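PDB 1M2D: [2Fe-2S] ferredoxin from Aquifex aeolicus, which carries electrons through a bound [2Fe-2S] cluster as a thioredoxin-like ferredoxin that forms a homodimer in solution. Local coordinates for residues V6-V10 with V30-F34; Q19-R25 with S59-V64; D81-I85 with V96-V100. The protein carries 1 engineered substitution. Residue numbers count along the deposited sequence, not the author numbering.

Contact 1. Residues V6-V10 with V30-F34; sequences VFVCV and VFQAF. With FES (Fe2/s2 (inorganic) cluster), chain C.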
loop_
_atom_site.group_PDB
_atom_site.type_symbol
_atom_site.label_atom_id
_atom_site.label_comp_id
_atom_site.label_asym_id
_atom_site.label_seq_id
_atom_site.Cartn_x
_atom_site.Cartn_y
_atom_site.Cartn_z
ATOM N N VAL A 6 -6.536 -3.742 0.025
ATOM C CA VAL A 6 -5.760 -4.702 0.779
ATOM C C VAL A 6 -4.301 -4.598 0.318
ATOM O O VAL A 6 -4.039 -4.718 -0.898
ATOM C CB VAL A 6 -6.257 -6.144 0.539
ATOM C CG1 VAL A 6 -5.444 -7.133 1.335
ATOM C CG2 VAL A 6 -7.742 -6.236 0.863
ATOM N N PHE A 7 -3.396 -4.353 1.224
ATOM C CA PHE A 7 -1.974 -4.244 0.967
ATOM C C PHE A 7 -1.273 -5.451 1.576
ATOM O O PHE A 7 -1.393 -5.694 2.793
ATOM C CB PHE A 7 -1.433 -2.951 1.586
ATOM C CG PHE A 7 -1.929 -1.726 0.887
ATOM C CD1 PHE A 7 -3.057 -1.046 1.351
ATOM C CD2 PHE A 7 -1.324 -1.256 -0.281
ATOM C CE1 PHE A 7 -3.539 0.066 0.693
ATOM C CE2 PHE A 7 -1.769 -0.107 -0.907
ATOM C CZ PHE A 7 -2.877 0.568 -0.416
ATOM N N VAL A 8 -0.544 -6.186 0.766
ATOM C CA VAL A 8 0.186 -7.372 1.212
ATOM C C VAL A 8 1.685 -7.106 1.028
ATOM O O VAL A 8 2.138 -6.881 -0.081
ATOM C CB VAL A 8 -0.205 -8.622 0.407
ATOM C CG1 VAL A 8 0.532 -9.831 0.938
ATOM C CG2 VAL A 8 -1.693 -8.842 0.504
ATOM N N CYS A 9 2.434 -7.141 2.140
ATOM C CA CYS A 9 3.879 -6.993 2.037
ATOM C C CYS A 9 4.451 -8.234 1.338
ATOM O O CYS A 9 4.247 -9.342 1.820
ATOM C CB CYS A 9 4.492 -6.815 3.397
ATOM S SG CYS A 9 6.303 -6.688 3.283
ATOM N N VAL A 10 5.164 -8.018 0.227
ATOM C CA VAL A 10 5.804 -9.062 -0.521
ATOM C C VAL A 10 7.343 -8.922 -0.490
ATOM O O VAL A 10 8.031 -9.576 -1.271
ATOM C CB VAL A 10 5.294 -9.193 -1.970
ATOM C CG1 VAL A 10 3.807 -9.530 -1.959
ATOM C CG2 VAL A 10 5.565 -7.917 -2.754
ATOM N N VAL A 30 0.390 -15.722 0.132
ATOM C CA VAL A 30 -0.729 -14.936 0.670
ATOM C C VAL A 30 -1.290 -13.995 -0.395
ATOM O O VAL A 30 -2.473 -13.929 -0.669
ATOM C CB VAL A 30 -0.341 -14.169 1.915
ATOM C CG1 VAL A 30 -1.450 -13.220 2.376
ATOM C CG2 VAL A 30 -0.012 -15.153 3.018
ATOM N N PHE A 31 -0.382 -13.230 -1.018
ATOM C CA PHE A 31 -0.741 -12.277 -2.059
ATOM C C PHE A 31 -1.442 -13.038 -3.176
ATOM O O PHE A 31 -2.498 -12.682 -3.695
ATOM C CB PHE A 31 0.479 -11.517 -2.583
ATOM C CG PHE A 31 0.209 -10.626 -3.760
ATOM C CD1 PHE A 31 -0.513 -9.451 -3.596
ATOM C CD2 PHE A 31 0.650 -10.945 -5.032
ATOM C CE1 PHE A 31 -0.800 -8.647 -4.667
ATOM C CE2 PHE A 31 0.332 -10.140 -6.120
ATOM C CZ PHE A 31 -0.389 -9.027 -5.946
ATOM N N GLN A 32 -0.882 -14.127 -3.649
ATOM C CA GLN A 32 -1.436 -14.978 -4.699
ATOM C C GLN A 32 -2.848 -15.452 -4.292
ATOM O O GLN A 32 -3.758 -15.450 -5.095
ATOM C CB GLN A 32 -0.549 -16.172 -4.930
ATOM C CG GLN A 32 -0.829 -17.359 -5.838
ATOM C CD GLN A 32 0.518 -18.069 -5.974
ATOM O OE1 GLN A 32 0.992 -18.607 -4.967
ATOM N NE2 GLN A 32 1.155 -18.014 -7.136
ATOM N N ALA A 33 -3.028 -15.883 -3.070
ATOM C CA ALA A 33 -4.329 -16.377 -2.602
ATOM C C ALA A 33 -5.384 -15.269 -2.608
ATOM O O ALA A 33 -6.519 -15.529 -3.045
ATOM C CB ALA A 33 -4.231 -16.994 -1.241
ATOM N N PHE A 34 -5.005 -14.082 -2.208
ATOM C CA PHE A 34 -5.931 -12.948 -2.341
ATOM C C PHE A 34 -6.302 -12.647 -3.803
ATOM O O PHE A 34 -7.443 -12.523 -4.132
ATOM C CB PHE A 34 -5.438 -11.629 -1.714
ATOM C CG PHE A 34 -5.641 -11.497 -0.213
ATOM C CD1 PHE A 34 -4.600 -11.583 0.679
ATOM C CD2 PHE A 34 -6.918 -11.238 0.290
ATOM C CE1 PHE A 34 -4.732 -11.406 2.041
ATOM C CE2 PHE A 34 -7.051 -11.061 1.650
ATOM C CZ PHE A 34 -5.987 -11.139 2.526
HETATM FE FE1 FES C . 6.998 -7.264 5.402
HETATM FE FE2 FES C . 8.824 -5.859 6.804
HETATM S S1 FES C . 9.204 -7.396 5.232
HETATM S S2 FES C . 6.581 -5.801 7.011
#
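The helix segment V30-F34 packs along one face of the strand segment V6-V10, roughly antiparallel to it: the axes of the two short segments approach to 9.1 Å, with 153° between their N-to-C directions. No hydrogen bond crosses the interface; the segments bury 233 Å² between them, and the close contacts are between apolar side chains. Apolar side-chain contacts form its middle. V8 points into the helix and meets V30, F31 and F34, which span about one helical turn, with CG1 4.2 Å from V30 CG1 and 3.9 Å from F31 CB, and CG2 4.0 Å from F34 CD1. V10, just past the strand end, adds its CG1 at 3.9 Å from F31 CB. The aromatic part is a CH-pi contact: V6 CG1 sits over the F34 ring face, 4.2 Å from its centroid and 10° off the ring normal. The F31 ring instead turns an edge to V8, whose CB lies near the ring plane. Metal binding uses the other side of the strand. C9 points away from the helix, and its SG binds FE1 of the cluster at 2.3 Å, so the strand that packs the core with V6 and V8 also supplies a cluster ligand; C22 is the second protein ligand of that iron. F7, likewise directed away, stacks on F7 of the second subunit. Within the thioredoxin-like fold, strand 4-9 runs between parallel strand 48-53 and antiparallel strand 65-68, helix 27-40 covers this face of the sheet, and F34 and V30 reach on to V65 and to V82 of helix 82-91.

Contact 2. Residues Q19-R25 with S59-V64; sequences QGSCAQR and SMMGPV. Engineered in segment 59-64: S59 (natural residue Cys). With FES (Fe2/s2 (inorganic) cluster), chain C.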
loop_
_atom_site.group_PDB
_atom_site.type_symbol
_atom_site.label_atom_id
_atom_site.label_comp_id
_atom_site.label_asym_id
_atom_site.label_seq_id
_atom_site.Cartn_x
_atom_site.Cartn_y
_atom_site.Cartn_z
ATOM N N GLN A 19 15.459 -9.311 11.096
ATOM C CA GLN A 19 14.009 -9.324 11.163
ATOM C C GLN A 19 13.379 -10.207 10.089
ATOM O O GLN A 19 12.144 -10.412 10.130
ATOM C CB GLN A 19 13.406 -7.934 11.021
ATOM C CG GLN A 19 13.683 -6.980 12.130
ATOM C CD GLN A 19 15.052 -6.407 12.217
ATOM O OE1 GLN A 19 15.410 -5.919 13.321
ATOM N NE2 GLN A 19 15.833 -6.322 11.159
ATOM N N GLY A 20 14.193 -10.784 9.185
ATOM C CA GLY A 20 13.648 -11.612 8.151
ATOM C C GLY A 20 12.782 -10.821 7.230
ATOM O O GLY A 20 13.017 -9.620 7.089
ATOM N N SER A 21 11.809 -11.470 6.610
ATOM C CA SER A 21 10.971 -10.772 5.641
ATOM C C SER A 21 9.640 -11.470 5.522
ATOM O O SER A 21 9.482 -12.670 5.826
ATOM C CB SER A 21 11.600 -10.728 4.265
ATOM O OG SER A 21 11.591 -12.003 3.654
ATOM N N CYS A 22 8.642 -10.736 4.989
ATOM C CA CYS A 22 7.354 -11.359 4.787
ATOM C C CYS A 22 7.398 -12.427 3.705
ATOM O O CYS A 22 6.736 -13.467 3.830
ATOM C CB CYS A 22 6.314 -10.279 4.499
ATOM S SG CYS A 22 5.927 -9.237 5.911
ATOM N N ALA A 23 8.189 -12.218 2.650
ATOM C CA ALA A 23 8.284 -13.245 1.596
ATOM C C ALA A 23 8.852 -14.550 2.145
ATOM O O ALA A 23 8.367 -15.632 1.820
ATOM C CB ALA A 23 9.121 -12.759 0.449
ATOM N N GLN A 24 9.855 -14.473 3.011
ATOM C CA GLN A 24 10.408 -15.669 3.624
ATOM C C GLN A 24 9.386 -16.394 4.464
ATOM O O GLN A 24 9.522 -17.581 4.651
ATOM C CB GLN A 24 11.605 -15.287 4.479
ATOM C CG GLN A 24 12.730 -14.683 3.678
ATOM C CD GLN A 24 13.705 -14.092 4.718
ATOM O OE1 GLN A 24 13.885 -14.771 5.737
ATOM N NE2 GLN A 24 14.215 -12.930 4.366
ATOM N N ARG A 25 8.387 -15.670 4.985
ATOM C CA ARG A 25 7.354 -16.176 5.865
ATOM C C ARG A 25 6.072 -16.546 5.114
ATOM O O ARG A 25 5.067 -16.780 5.736
ATOM C CB ARG A 25 7.075 -15.168 6.998
ATOM C CG ARG A 25 8.224 -14.948 7.967
ATOM C CD ARG A 25 7.866 -13.968 9.072
ATOM N NE ARG A 25 8.813 -13.870 10.158
ATOM C CZ ARG A 25 9.877 -13.062 10.221
ATOM N NH1 ARG A 25 10.152 -12.234 9.232
ATOM N NH2 ARG A 25 10.674 -13.044 11.265
ATOM N N SER A 59 7.951 -6.476 10.352
ATOM C CA SER A 59 8.375 -7.710 9.706
ATOM C C SER A 59 8.389 -8.922 10.619
ATOM O O SER A 59 8.036 -10.023 10.185
ATOM C CB SER A 59 9.782 -7.551 9.130
ATOM O OG SER A 59 9.856 -6.353 8.370
ATOM N N MET A 60 8.782 -8.736 11.868
ATOM C CA MET A 60 8.825 -9.892 12.776
ATOM C C MET A 60 7.432 -10.460 13.090
ATOM O O MET A 60 7.337 -11.553 13.630
ATOM C CB MET A 60 9.568 -9.559 14.047
ATOM C CG MET A 60 11.012 -9.138 13.833
ATOM S SD MET A 60 11.981 -10.494 14.056
ATOM C CE MET A 60 12.136 -11.109 15.649
ATOM N N MET A 61 6.378 -9.703 12.759
ATOM C CA MET A 61 5.007 -10.158 12.940
ATOM C C MET A 61 4.357 -10.555 11.605
ATOM O O MET A 61 3.136 -10.685 11.530
ATOM C CB MET A 61 4.194 -9.066 13.698
ATOM C CG MET A 61 4.682 -8.964 15.186
ATOM S SD MET A 61 3.738 -7.758 16.109
ATOM C CE MET A 61 4.190 -6.301 15.260
ATOM N N GLY A 62 5.141 -10.744 10.555
ATOM C CA GLY A 62 4.645 -11.026 9.277
ATOM C C GLY A 62 4.222 -12.436 8.996
ATOM O O GLY A 62 4.476 -13.343 9.826
ATOM N N PRO A 63 3.622 -12.714 7.853
ATOM C CA PRO A 63 3.199 -11.771 6.794
ATOM C C PRO A 63 2.219 -10.709 7.254
ATOM O O PRO A 63 1.248 -10.997 7.941
ATOM C CB PRO A 63 2.559 -12.642 5.768
ATOM C CG PRO A 63 3.302 -13.934 5.902
ATOM C CD PRO A 63 3.403 -14.121 7.404
ATOM N N VAL A 64 2.540 -9.477 6.902
ATOM C CA VAL A 64 1.763 -8.270 7.223
ATOM C C VAL A 64 0.799 -7.960 6.080
ATOM O O VAL A 64 1.218 -7.845 4.912
ATOM C CB VAL A 64 2.690 -7.086 7.510
ATOM C CG1 VAL A 64 1.867 -5.850 7.814
ATOM C CG2 VAL A 64 3.622 -7.402 8.685
HETATM FE FE1 FES C . 6.998 -7.264 5.402
HETATM FE FE2 FES C . 8.824 -5.859 6.804
HETATM S S1 FES C . 9.204 -7.396 5.232
HETATM S S2 FES C . 6.581 -5.801 7.011
HETATM O O HOH W 1 12.440 -6.894 7.088
HETATM O O HOH W 2 9.107 -13.494 14.175
#
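R25, C22 and S59 bury the most surface here, and the two loops meet around them. R25 reaches across its own loop, NH1 donating to Q19 O at 2.8 Å and NH2 to the same oxygen at 3.2 Å. This holds the guanidinium with one face against M60 CA and S59 O, while R25 CD lies 3.5 Å from G62 O and R25 O 3.4 Å from P63 CG. C22 SG binds FE1 at 2.3 Å and accepts a hydrogen bond from V64 N at 3.5 Å. G62 fits close by, since a CB there would clash with this sulfur; a cis peptide bond leads into P63. S59, engineered in place of the natural cysteine, binds FE2 through OG at 1.9 Å, and water 1 joins that OG (2.9 Å) to G20 O (2.8 Å). With C9 on FE1 and C55 on FE2, the two loops complete the [2Fe-2S] site of a thioredoxin-like ferredoxin, including an N-H...S bond of the kind common around iron-sulfur clusters.

Contact 3. Residues D81-I85 with V96-V100; sequences DVDEI and VERLV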
loop_
_atom_site.group_PDB
_atom_site.type_symbol
_atom_site.label_atom_id
_atom_site.label_comp_id
_atom_site.label_asym_id
_atom_site.label_seq_id
_atom_site.Cartn_x
_atom_site.Cartn_y
_atom_site.Cartn_z
ATOM N N ASP A 81 -5.454 -18.626 5.697
ATOM C CA ASP A 81 -6.280 -17.656 6.371
ATOM C C ASP A 81 -6.959 -16.699 5.392
ATOM O O ASP A 81 -7.853 -15.949 5.836
ATOM C CB ASP A 81 -5.407 -16.787 7.291
ATOM C CG ASP A 81 -4.810 -17.624 8.383
ATOM O OD1 ASP A 81 -5.568 -18.415 9.018
ATOM O OD2 ASP A 81 -3.620 -17.438 8.663
ATOM N N VAL A 82 -6.568 -16.674 4.148
ATOM C CA VAL A 82 -7.092 -15.670 3.224
ATOM C C VAL A 82 -8.610 -15.840 3.060
ATOM O O VAL A 82 -9.336 -14.852 3.036
ATOM C CB VAL A 82 -6.331 -15.723 1.906
ATOM C CG1 VAL A 82 -7.048 -14.885 0.844
ATOM C CG2 VAL A 82 -4.901 -15.221 2.140
ATOM N N ASP A 83 -9.111 -17.075 2.995
ATOM C CA ASP A 83 -10.541 -17.219 2.842
ATOM C C ASP A 83 -11.319 -16.583 3.991
ATOM O O ASP A 83 -12.319 -15.937 3.762
ATOM C CB ASP A 83 -10.943 -18.679 2.792
ATOM C CG ASP A 83 -10.624 -19.327 1.485
ATOM O OD1 ASP A 83 -10.370 -18.649 0.494
ATOM O OD2 ASP A 83 -10.673 -20.553 1.723
ATOM N N GLU A 84 -10.843 -16.784 5.226
ATOM C CA GLU A 84 -11.574 -16.206 6.366
ATOM C C GLU A 84 -11.534 -14.712 6.280
ATOM O O GLU A 84 -12.530 -14.015 6.571
ATOM C CB GLU A 84 -11.008 -16.728 7.685
ATOM C CG GLU A 84 -11.856 -16.332 8.853
ATOM C CD GLU A 84 -11.376 -16.763 10.236
ATOM O OE1 GLU A 84 -10.376 -17.489 10.328
ATOM O OE2 GLU A 84 -12.023 -16.393 11.236
ATOM N N ILE A 85 -10.375 -14.116 5.935
ATOM C CA ILE A 85 -10.341 -12.655 5.843
ATOM C C ILE A 85 -11.287 -12.178 4.742
ATOM O O ILE A 85 -12.003 -11.189 4.947
ATOM C CB ILE A 85 -8.887 -12.182 5.596
ATOM C CG1 ILE A 85 -7.970 -12.489 6.778
ATOM C CG2 ILE A 85 -8.879 -10.699 5.221
ATOM C CD1 ILE A 85 -6.488 -12.292 6.528
ATOM N N VAL A 96 -10.958 -10.284 11.343
ATOM C CA VAL A 96 -10.557 -11.552 11.800
ATOM C C VAL A 96 -9.675 -11.288 13.015
ATOM O O VAL A 96 -8.457 -11.089 12.929
ATOM C CB VAL A 96 -9.883 -12.418 10.748
ATOM C CG1 VAL A 96 -9.476 -13.749 11.390
ATOM C CG2 VAL A 96 -10.829 -12.616 9.564
ATOM N N GLU A 97 -10.335 -11.254 14.181
ATOM C CA GLU A 97 -9.702 -10.787 15.410
ATOM C C GLU A 97 -8.414 -11.476 15.726
ATOM O O GLU A 97 -7.446 -10.823 16.177
ATOM C CB GLU A 97 -10.678 -11.003 16.590
ATOM C CG GLU A 97 -10.246 -10.361 17.854
ATOM C CD GLU A 97 -11.302 -10.436 18.949
ATOM O OE1 GLU A 97 -10.915 -9.903 20.014
ATOM O OE2 GLU A 97 -12.376 -10.907 18.789
ATOM N N ARG A 98 -8.340 -12.799 15.517
ATOM C CA ARG A 98 -7.179 -13.557 15.951
ATOM C C ARG A 98 -5.887 -13.147 15.217
ATOM O O ARG A 98 -4.816 -13.453 15.729
ATOM C CB ARG A 98 -7.417 -15.026 15.784
ATOM C CG ARG A 98 -7.559 -15.483 14.383
ATOM C CD ARG A 98 -7.852 -17.008 14.318
ATOM N NE ARG A 98 -8.139 -17.342 12.938
ATOM C CZ ARG A 98 -7.210 -17.638 12.031
ATOM N NH1 ARG A 98 -5.920 -17.757 12.320
ATOM N NH2 ARG A 98 -7.592 -17.862 10.776
ATOM N N LEU A 99 -5.983 -12.521 14.065
ATOM C CA LEU A 99 -4.801 -12.117 13.286
ATOM C C LEU A 99 -4.482 -10.671 13.395
ATOM O O LEU A 99 -3.493 -10.181 12.833
ATOM C CB LEU A 99 -4.999 -12.522 11.814
ATOM C CG LEU A 99 -5.056 -14.032 11.580
ATOM C CD1 LEU A 99 -5.357 -14.268 10.102
ATOM C CD2 LEU A 99 -3.813 -14.744 11.986
ATOM N N VAL A 100 -5.289 -9.864 14.083
ATOM C CA VAL A 100 -5.060 -8.429 14.146
ATOM C C VAL A 100 -3.862 -8.102 14.996
ATOM O O VAL A 100 -3.764 -8.557 16.140
ATOM C CB VAL A 100 -6.324 -7.697 14.681
ATOM C CG1 VAL A 100 -6.076 -6.224 14.906
ATOM C CG2 VAL A 100 -7.504 -7.911 13.759
HETATM O O HOH W 3 -3.294 -18.582 11.140
HETATM O O HOH W 4 -10.896 -16.724 13.566
#
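One arginine holds two acids here: R98 NH2 makes salt bridges to D81 OD1 at 2.7 Å and to E84 OE1 at 2.8 Å, both nearly straight hydrogen bonds. The resulting salt-bridge network ties the N-terminal end of helix 82-91 to the 3-10 turn 97-99 that precedes strand 100-102, in the C-terminal part of the thioredoxin-like fold. Both oxygens lie near the plane of the guanidinium, at its edge, and each also accepts a weak bond at 3.4 Å, D81 OD1 from R98 NH1 and E84 OE1 from R98 NE. D81 and E84 stand three residues apart, and both CA-to-CB bonds point toward the 96-100 segment; D81 OD2 has a second partner in K78 N. Beneath the charges lies an apolar layer. I85 CG1 is 4.0 Å from V96 CG2, I85 CD1 4.2 Å from L99 CD1, and D81 CB 3.8 Å from L99 CD1. I85 and L99 also both touch Y74, which places this layer against strand 72-74, next to the outermost strand 100-102, while I85 and V82 pack on helix 27-40. Water completes the polar rim at two points: water 3 donates to D81 OD2 at 2.7 Å and accepts from R98 NH1 at 3.0 Å, and water 4 donates to E84 OE2 at 2.6 Å while accepting from R98 NE at 2.9 Å.

Contact 1 is the apolar core, contact 2 the partly buried cluster end and contact 3 a buried junction with a charged rim. Contacts 1 and 2 share the [2Fe-2S] cluster, their centres 12 Å apart; C9 N and V64 O, 3.1 Å apart, probably form a hydrogen bond between them. Contacts 1 and 3 share the packing of helix 27-40 on helix 82-91, where F34 CD2 meets V82 CG1 at 3.7 Å. Contacts 2 and 3 do not touch, nearest atoms about 7 Å apart. The chemistry follows position: hydrocarbon between sheet and helix, with ligand C9 on the strand's far side; ligands, backbone polar groups and arginine in the loops; ion pairs and water over an apolar layer.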